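Local coordinates for DNA protection during starvation protein (Agrobacterium tumefaciens, PDB 1O9R), which protects DNA from oxidative damage without binding it, by oxidising intracellular ferrous iron and storing it as a ferric mineral inside a hollow twelve-subunit shell, at residues G82-Q85 against A86-T90; N8-S12 against N13-T17; T36-A39 against H40-K44. One frame throughout, in Å; residues are numbered along the deposited sequence.

Contact 1 of 3, residues G82-Q85 against A86-T90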
loop_
_atom_site.group_PDB
_atom_site.type_symbol
_atom_site.label_atom_id
_atom_site.label_comp_id
_atom_site.label_asym_id
_atom_site.label_seq_id
_atom_site.Cartn_x
_atom_site.Cartn_y
_atom_site.Cartn_z
ATOM N N GLY A 82 -17.790 4.033 30.026
ATOM C CA GLY A 82 -16.350 4.231 29.858
ATOM C C GLY A 82 -15.911 5.659 30.085
ATOM O O GLY A 82 -14.764 6.025 29.742
ATOM N N SER A 83 -16.712 6.510 30.710
ATOM C CA SER A 83 -16.307 7.866 31.014
ATOM C C SER A 83 -15.298 7.840 32.172
ATOM O O SER A 83 -15.151 6.854 32.899
ATOM C CB SER A 83 -17.536 8.676 31.444
ATOM O OG SER A 83 -17.993 8.178 32.704
ATOM N N LEU A 84 -14.616 8.983 32.330
ATOM C CA LEU A 84 -13.650 9.101 33.440
ATOM C C LEU A 84 -14.263 8.729 34.804
ATOM O O LEU A 84 -13.616 7.981 35.517
ATOM C CB LEU A 84 -13.229 10.578 33.473
ATOM C CG LEU A 84 -12.276 10.986 34.614
ATOM C CD1 LEU A 84 -10.943 10.268 34.438
ATOM C CD2 LEU A 84 -12.148 12.513 34.557
ATOM N N GLN A 85 -15.483 9.177 35.012
ATOM C CA GLN A 85 -16.087 8.843 36.328
ATOM C C GLN A 85 -16.467 7.375 36.431
ATOM O O GLN A 85 -16.349 6.806 37.553
ATOM C CB GLN A 85 -17.326 9.745 36.498
ATOM C CG GLN A 85 -16.815 11.163 36.752
ATOM C CD GLN A 85 -16.444 11.971 35.496
ATOM O OE1 GLN A 85 -15.760 13.002 35.632
ATOM N NE2 GLN A 85 -16.946 11.562 34.347
ATOM N N ALA A 86 -16.950 6.753 35.360
ATOM C CA ALA A 86 -17.275 5.312 35.480
ATOM C C ALA A 86 -16.029 4.499 35.712
ATOM O O ALA A 86 -15.969 3.497 36.418
ATOM C CB ALA A 86 -17.971 4.880 34.187
ATOM N N VAL A 87 -14.917 4.819 34.978
ATOM C CA VAL A 87 -13.676 4.145 35.118
ATOM C C VAL A 87 -13.128 4.318 36.567
ATOM O O VAL A 87 -12.759 3.328 37.197
ATOM C CB VAL A 87 -12.625 4.633 34.084
ATOM C CG1 VAL A 87 -11.318 3.906 34.296
ATOM C CG2 VAL A 87 -13.202 4.326 32.690
ATOM N N SER A 88 -13.184 5.564 37.092
ATOM C CA SER A 88 -12.718 5.759 38.467
ATOM C C SER A 88 -13.552 4.921 39.443
ATOM O O SER A 88 -12.900 4.423 40.398
ATOM C CB SER A 88 -12.925 7.240 38.764
ATOM O OG SER A 88 -11.965 8.059 38.086
ATOM N N SER A 89 -14.851 4.862 39.291
ATOM C CA SER A 89 -15.662 4.106 40.297
ATOM C C SER A 89 -15.553 2.621 40.124
ATOM O O SER A 89 -15.908 1.864 41.055
ATOM C CB SER A 89 -17.103 4.619 40.262
ATOM O OG SER A 89 -17.733 4.196 39.057
ATOM N N THR A 90 -15.115 2.093 38.972
ATOM C CA THR A 90 -15.223 0.667 38.665
ATOM C C THR A 90 -13.954 -0.091 38.449
ATOM O O THR A 90 -13.924 -1.314 38.591
ATOM C CB THR A 90 -16.152 0.573 37.427
ATOM O OG1 THR A 90 -17.392 1.297 37.682
ATOM C CG2 THR A 90 -16.520 -0.877 37.095
#
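S83, L84 and Q85 present the flat groups of this contact, three peptide carbonyls met by the amides of V87, S88 and S89 in the short, N-capped helix 84-90. V87 N bonds to S83 O at 2.9 Å, S88 N to L84 O and S89 N to Q85 O. The A86 carbonyl has two hydroxyl partners: T90 OG1 lies in its plane at 2.9 Å, and S89 OG sits above that plane at 3.3 Å. This short helix lies in the connection between helices 48-75 and 103-130 of the ferritin-like bundle, as in other Dps proteins.

S83 is the N-cap residue. Its OG is folded between the backbone N and carbonyl carbon, chi1 68°, which turns it forward, to the amide end of the first turn, where it accepts from A86 N at 3.2 Å. V87 sends CG2 toward the chain start, 3.7 Å from G82 O, and packs on I30 and D31 of helix 12-42. L84 packs on S88 of a neighbouring subunit, and V87 and S88 on its L84, while the two copies of S88 OG share a weak hydrogen bond. Within the chain, S88 OG stands 3.1 Å from L84 O, the carbonyl that already accepts from S88 N.

Contact 2 of 3, residues N8-S12 against N13-T17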
loop_
_atom_site.group_PDB
_atom_site.type_symbol
_atom_site.label_atom_id
_atom_site.label_comp_id
_atom_site.label_asym_id
_atom_site.label_seq_id
_atom_site.Cartn_x
_atom_site.Cartn_y
_atom_site.Cartn_z
ATOM N N ASN A 8 -32.162 -9.114 19.122
ATOM C CA ASN A 8 -31.189 -10.050 19.682
ATOM C C ASN A 8 -31.853 -10.953 20.739
ATOM O O ASN A 8 -32.338 -10.381 21.723
ATOM C CB ASN A 8 -29.999 -9.283 20.257
ATOM C CG ASN A 8 -28.855 -10.174 20.605
ATOM O OD1 ASN A 8 -27.634 -9.961 20.235
ATOM N ND2 ASN A 8 -29.113 -11.210 21.353
ATOM N N ASP A 9 -31.907 -12.263 20.517
ATOM C CA ASP A 9 -32.726 -13.122 21.424
ATOM C C ASP A 9 -31.948 -13.788 22.524
ATOM O O ASP A 9 -32.461 -14.754 23.158
ATOM C CB ASP A 9 -33.527 -14.148 20.622
ATOM C CG ASP A 9 -32.750 -15.288 20.013
ATOM O OD1 ASP A 9 -31.523 -15.370 20.169
ATOM O OD2 ASP A 9 -33.354 -16.205 19.378
ATOM N N LEU A 10 -30.745 -13.351 22.881
ATOM C CA LEU A 10 -30.072 -13.872 24.086
ATOM C C LEU A 10 -31.012 -13.631 25.255
ATOM O O LEU A 10 -31.611 -12.538 25.389
ATOM C CB LEU A 10 -28.763 -13.098 24.364
ATOM C CG LEU A 10 -27.897 -13.680 25.466
ATOM C CD1 LEU A 10 -27.289 -15.026 25.127
ATOM C CD2 LEU A 10 -26.785 -12.698 25.847
ATOM N N PRO A 11 -31.272 -14.631 26.078
ATOM C CA PRO A 11 -32.212 -14.418 27.187
ATOM C C PRO A 11 -31.926 -13.198 28.009
ATOM O O PRO A 11 -30.766 -12.831 28.281
ATOM C CB PRO A 11 -32.095 -15.721 27.988
ATOM C CG PRO A 11 -31.750 -16.715 26.936
ATOM C CD PRO A 11 -30.717 -15.986 26.046
ATOM N N SER A 12 -32.978 -12.498 28.458
ATOM C CA SER A 12 -32.821 -11.273 29.223
ATOM C C SER A 12 -31.939 -11.447 30.450
ATOM O O SER A 12 -31.176 -10.516 30.752
ATOM C CB SER A 12 -34.191 -10.735 29.703
ATOM O OG SER A 12 -34.945 -10.450 28.529
ATOM N N ASN A 13 -32.066 -12.533 31.197
ATOM C CA ASN A 13 -31.227 -12.673 32.396
ATOM C C ASN A 13 -29.761 -12.810 31.969
ATOM O O ASN A 13 -28.905 -12.274 32.701
ATOM C CB ASN A 13 -31.626 -13.839 33.292
ATOM C CG ASN A 13 -32.973 -13.705 33.953
ATOM O OD1 ASN A 13 -33.480 -12.601 34.116
ATOM N ND2 ASN A 13 -33.584 -14.818 34.336
ATOM N N ALA A 14 -29.500 -13.497 30.868
ATOM C CA ALA A 14 -28.119 -13.608 30.364
ATOM C C ALA A 14 -27.624 -12.230 29.878
ATOM O O ALA A 14 -26.472 -11.900 30.223
ATOM C CB ALA A 14 -28.014 -14.594 29.203
ATOM N N LYS A 15 -28.457 -11.471 29.214
ATOM C CA LYS A 15 -28.047 -10.115 28.820
ATOM C C LYS A 15 -27.647 -9.307 30.050
ATOM O O LYS A 15 -26.597 -8.620 30.065
ATOM C CB LYS A 15 -29.122 -9.381 28.062
ATOM C CG LYS A 15 -29.461 -9.892 26.656
ATOM C CD LYS A 15 -30.537 -8.974 26.085
ATOM C CE LYS A 15 -30.788 -9.243 24.598
ATOM N NZ LYS A 15 -31.983 -10.087 24.402
ATOM N N SER A 16 -28.487 -9.325 31.095
ATOM C CA SER A 16 -28.126 -8.502 32.267
ATOM C C SER A 16 -26.826 -8.956 32.895
ATOM O O SER A 16 -25.942 -8.133 33.281
ATOM C CB SER A 16 -29.311 -8.688 33.261
ATOM O OG SER A 16 -29.106 -7.890 34.438
ATOM N N THR A 17 -26.640 -10.263 33.065
ATOM C CA THR A 17 -25.406 -10.769 33.661
ATOM C C THR A 17 -24.172 -10.326 32.849
ATOM O O THR A 17 -23.150 -9.883 33.371
ATOM C CB THR A 17 -25.389 -12.299 33.744
ATOM O OG1 THR A 17 -26.513 -12.675 34.629
ATOM C CG2 THR A 17 -24.133 -12.966 34.257
HETATM O O HOH W 1 -34.012 -9.480 26.308
#
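K15 reaches back from the first turn of helix 12-42 along the loop before it, and its ammonium group gathers two backbone carbonyls of that loop. Its CG lies beside the backbone N, chi1 -69°, and the chain then runs extended until chi4, which at 99° turns NZ onto N8 O and L10 O, each at 2.7 Å. The two carbonyls receive it differently: NZ lies in the plane of the L10 carbonyl but stands above that of N8. A water completes the grip, accepting from NZ at 2.8 Å and hydrogen-bonding to S12 OG at 2.6 Å, which links the lysine to the start of the helix.

The aliphatic part of K15 slides past L10, the two side chains running in opposite directions. L10 turns its CG away from its own N (chi1 -172°), and CG then lies 3.8 Å from A14 CB, while CD2 lies 4.0 Å from K15 CG; the leucine also packs on L76 and D133. P11 occupies the N-cap position. Its carbonyl accepts from K15 N at 2.8 Å, its ring CD comes within 4.4 Å of A14 CB, and S16 N bonds to S12 O one residue further on.

The acid of D9 is not engaged by K15: OD1 forms a salt bridge with R122 of a neighbouring subunit, so the loop is held on that side by another chain. In E. coli Dps a mobile, lysine-rich N-terminal tail is thought to contact DNA; here a lysine fastens the N-terminal segment to the opening of the first bundle helix, an arrangement consistent with a Dps protein that does not bind DNA.

Contact 3 of 3, residues T36-A39 against H40-K44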
loop_
_atom_site.group_PDB
_atom_site.type_symbol
_atom_site.label_atom_id
_atom_site.label_comp_id
_atom_site.label_asym_id
_atom_site.label_seq_id
_atom_site.Cartn_x
_atom_site.Cartn_y
_atom_site.Cartn_z
ATOM N N THR A 36 -0.628 2.274 30.533
ATOM C CA THR A 36 0.365 1.914 29.541
ATOM C C THR A 36 1.070 3.146 28.972
ATOM O O THR A 36 2.306 3.113 28.859
ATOM C CB THR A 36 -0.342 1.095 28.447
ATOM O OG1 THR A 36 -0.865 -0.124 29.066
ATOM C CG2 THR A 36 0.585 0.646 27.353
ATOM N N LYS A 37 0.283 4.176 28.655
ATOM C CA LYS A 37 0.886 5.405 28.148
ATOM C C LYS A 37 1.618 6.160 29.272
ATOM O O LYS A 37 2.699 6.694 29.041
ATOM C CB LYS A 37 -0.162 6.299 27.496
ATOM C CG LYS A 37 -0.536 5.868 26.067
ATOM C CD LYS A 37 0.594 6.307 25.094
ATOM C CE LYS A 37 0.154 5.961 23.656
ATOM N NZ LYS A 37 1.239 6.532 22.759
ATOM N N GLN A 38 1.085 6.142 30.511
ATOM C CA GLN A 38 1.758 6.803 31.644
ATOM C C GLN A 38 3.162 6.252 31.776
ATOM O O GLN A 38 4.160 6.993 31.949
ATOM C CB GLN A 38 0.887 6.566 32.897
ATOM C CG GLN A 38 1.629 7.098 34.167
ATOM C CD GLN A 38 1.700 8.592 34.166
ATOM O OE1 GLN A 38 2.621 9.146 34.856
ATOM N NE2 GLN A 38 0.897 9.318 33.504
ATOM N N ALA A 39 3.332 4.921 31.708
ATOM C CA ALA A 39 4.656 4.311 31.830
ATOM C C ALA A 39 5.482 4.619 30.618
ATOM O O ALA A 39 6.646 5.064 30.729
ATOM C CB ALA A 39 4.460 2.793 31.946
ATOM N N HIS A 40 4.921 4.507 29.419
ATOM C CA HIS A 40 5.635 4.759 28.181
ATOM C C HIS A 40 6.287 6.128 28.132
ATOM O O HIS A 40 7.478 6.245 27.683
ATOM C CB HIS A 40 4.627 4.568 27.060
ATOM C CG HIS A 40 4.787 5.308 25.784
ATOM N ND1 HIS A 40 5.370 4.729 24.645
ATOM C CD2 HIS A 40 4.388 6.553 25.405
ATOM C CE1 HIS A 40 5.271 5.572 23.616
ATOM N NE2 HIS A 40 4.713 6.685 24.094
ATOM N N TRP A 41 5.605 7.181 28.592
ATOM C CA TRP A 41 6.224 8.516 28.502
ATOM C C TRP A 41 7.391 8.695 29.455
ATOM O O TRP A 41 8.326 9.451 29.177
ATOM C CB TRP A 41 5.190 9.602 28.865
ATOM C CG TRP A 41 4.062 9.723 27.904
ATOM C CD1 TRP A 41 4.162 9.750 26.540
ATOM C CD2 TRP A 41 2.670 9.813 28.182
ATOM N NE1 TRP A 41 2.911 9.855 25.966
ATOM C CE2 TRP A 41 1.971 9.882 26.960
ATOM C CE3 TRP A 41 1.966 9.845 29.392
ATOM C CZ2 TRP A 41 0.569 10.013 26.915
ATOM C CZ3 TRP A 41 0.567 9.960 29.321
ATOM C CH2 TRP A 41 -0.086 10.024 28.074
ATOM N N ASN A 42 7.310 8.042 30.621
ATOM C CA ASN A 42 8.206 8.329 31.741
ATOM C C ASN A 42 9.288 7.325 31.993
ATOM O O ASN A 42 10.028 7.374 33.014
ATOM C CB ASN A 42 7.361 8.522 33.029
ATOM C CG ASN A 42 6.467 9.750 32.937
ATOM O OD1 ASN A 42 7.002 10.880 32.803
ATOM N ND2 ASN A 42 5.135 9.625 32.943
ATOM N N LEU A 43 9.508 6.380 31.091
ATOM C CA LEU A 43 10.559 5.384 31.179
ATOM C C LEU A 43 11.913 6.017 31.048
ATOM O O LEU A 43 12.122 6.856 30.156
ATOM C CB LEU A 43 10.543 4.431 29.911
ATOM C CG LEU A 43 9.266 3.655 29.715
ATOM C CD1 LEU A 43 9.372 2.800 28.422
ATOM C CD2 LEU A 43 8.909 2.722 30.870
ATOM N N LYS A 44 12.852 5.578 31.903
ATOM C CA LYS A 44 14.226 6.077 31.752
ATOM C C LYS A 44 15.180 4.917 31.959
ATOM O O LYS A 44 14.981 4.203 32.948
ATOM C CB LYS A 44 14.580 7.050 32.881
ATOM C CG LYS A 44 13.664 8.194 33.258
ATOM C CD LYS A 44 13.707 9.213 32.100
ATOM C CE LYS A 44 12.763 10.395 32.469
ATOM N NZ LYS A 44 12.672 11.241 31.207
#
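K37 packs on W41 one helical turn away: its CB lies over the six-membered ring, 4.0 Å from the centroid, in a CH-pi contact. K37 O stands 3.1 Å above one face of the same indole, offset toward the rim, while accepting from W41 N. H40 N likewise bonds to T36 O.

Further along, a side chain joins in: N42 ND2 donates to Q38 O at 3.0 Å, lying in the plane of that carbonyl, and also to A80 O of a neighbouring subunit; N42 N makes a weak bond to A39 O.

Charged and metal-binding groups form the third set. K37 and H40 lie side by side, with K37 CD 3.8 Å from H40 CD2, but NZ forms salt bridges with D56 and with D67 of the neighbouring subunit. H40, an iron ligand of the ferroxidase centre, has W41 NE1 in plane at its ring edge; its ND1 bonds to H52 O, and its ring stacks on H52. Around this end of helix 12-42, helix 48-75 carries D56 and H52, and helix 103-130 packs on A39 and L43.

How the contacts relate
Contact 3 is wholly buried, whereas contacts 1 and 2 are partly exposed. Contacts 2 and 3 use the two ends of helix 12-42, with centres about 40 Å apart on opposite sides of the chain's centre; contact 1 makes up a separate short helix, its V87 and T90 resting on that same long helix. Their chemistry follows place. At the two helix starts, a serine hydroxyl caps one and a lysine draws the preceding loop onto the other, while the iron-binding end relies on aromatic packing and salt bridges. Contacts 1 and 3 touch the same neighbouring subunit, and contact 2 a different one, so all three reach subunit interfaces of the shell.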